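Local coordinates for putative uncharacterized protein (Methanosarcina barkeri str. Fusaro, PDB 3P43) that probably acts as a manganese-dependent 3'-phosphoesterase that trims damaged DNA 3' ends, as other members of the LigD phosphoesterase family do, at residues Gly88-Pro91 and Ala92-Gly96. Sequence-based numbering, arbitrary orientation.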
# COMPACT_ATOMS: atom_id res chain seq x y z
N GLY A 88 15.09 -5.33 5.57
CA GLY A 88 16.40 -5.82 5.15
C GLY A 88 16.58 -5.62 3.66
O GLY A 88 15.87 -4.82 3.05
N GLU A 89 17.50 -6.35 3.05
CA GLU A 89 17.81 -6.12 1.64
C GLU A 89 17.55 -7.33 0.74
O GLU A 89 18.05 -8.42 0.97
CB GLU A 89 19.25 -5.64 1.46
CG GLU A 89 19.62 -5.37 -0.00
CD GLU A 89 20.95 -4.64 -0.16
OE1 GLU A 89 22.01 -5.26 0.05
OE2 GLU A 89 20.92 -3.44 -0.51
N ILE A 90 16.75 -7.10 -0.30
CA ILE A 90 16.49 -8.12 -1.31
C ILE A 90 17.56 -8.05 -2.40
O ILE A 90 17.72 -7.02 -3.03
CB ILE A 90 15.09 -7.94 -1.93
CG1 ILE A 90 14.00 -8.03 -0.84
CG2 ILE A 90 14.84 -8.96 -3.03
CD1 ILE A 90 13.90 -9.39 -0.18
N PRO A 91 18.28 -9.15 -2.61
CA PRO A 91 19.40 -9.25 -3.56
C PRO A 91 19.03 -8.90 -5.00
O PRO A 91 17.91 -9.16 -5.45
CB PRO A 91 19.80 -10.74 -3.48
CG PRO A 91 19.34 -11.18 -2.14
CD PRO A 91 18.08 -10.41 -1.87
N ALA A 92 20.00 -8.32 -5.71
CA ALA A 92 19.84 -7.98 -7.12
C ALA A 92 19.38 -9.18 -7.93
O ALA A 92 19.77 -10.31 -7.66
CB ALA A 92 21.15 -7.44 -7.67
N GLY A 93 18.53 -8.93 -8.92
CA GLY A 93 18.05 -9.99 -9.80
C GLY A 93 16.74 -10.58 -9.33
O GLY A 93 16.10 -11.34 -10.05
N GLU A 94 16.34 -10.23 -8.11
CA GLU A 94 15.07 -10.69 -7.56
C GLU A 94 13.96 -9.69 -7.82
O GLU A 94 14.21 -8.49 -7.91
CB GLU A 94 15.18 -10.91 -6.05
CG GLU A 94 16.11 -12.02 -5.65
CD GLU A 94 15.73 -13.33 -6.29
OE1 GLU A 94 14.54 -13.71 -6.21
OE2 GLU A 94 16.62 -13.97 -6.88
N TYR A 95 12.73 -10.19 -7.94
CA TYR A 95 11.57 -9.33 -7.87
C TYR A 95 11.56 -8.69 -6.49
O TYR A 95 11.59 -9.39 -5.48
CB TYR A 95 10.28 -10.11 -8.09
CG TYR A 95 9.05 -9.24 -8.22
CD1 TYR A 95 8.68 -8.70 -9.45
CD2 TYR A 95 8.26 -8.94 -7.11
CE1 TYR A 95 7.56 -7.90 -9.57
CE2 TYR A 95 7.14 -8.13 -7.22
CZ TYR A 95 6.79 -7.61 -8.46
OH TYR A 95 5.67 -6.81 -8.60
N GLY A 96 11.52 -7.37 -6.45
CA GLY A 96 11.53 -6.66 -5.18
C GLY A 96 12.92 -6.33 -4.70
O GLY A 96 13.11 -5.91 -3.56
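I90 lays its branched side chain over the far leg of the loop, between the carbonyl of G96 and the first methylene of E94. Its CB sits 3.3 Å from G96 O, close for a carbon against a carbonyl oxygen. The methyl CG2 then reaches the other neighbour, lying 3.6 Å from E94 CB. With CG2 anti to the backbone N and CG1 beside it (chi1 -59°), both branches stay within touching distance of G96 O. The two side chains cross at about a right angle, and I90 touches E94 at its root, CB; the glutamate bends at chi2 (-56°), about its CB-CG bond, which carries the carboxylate away from the isoleucine.

What brings E94 back over the strand end is the turn from P91 to E94. It is closed by E94 N donating to P91 O over 3.3 Å, a fairly long bond with the donor tilted 22° from the carbonyl plane. E94 CB and CG crowd the same oxygen, CG at 3.4 Å from P91 O. G93 and G96 both have positive phi, a conformation glycine takes readily, as expected for G93 at the third position of a type II turn.

The backbone of I90 pairs with G98 and that of G88 with V100, while the side chain of Y95 packs on T76 and E77 of strand 70-80, near a bound phosphate. The nearest atom of G96 is about 6 Å from the manganese held by H37, H43 and D45. Here a type II beta turn shapes the surface loop joining antiparallel strands 88-90 and 98-114 beside the metal site of this phosphoesterase beta barrel.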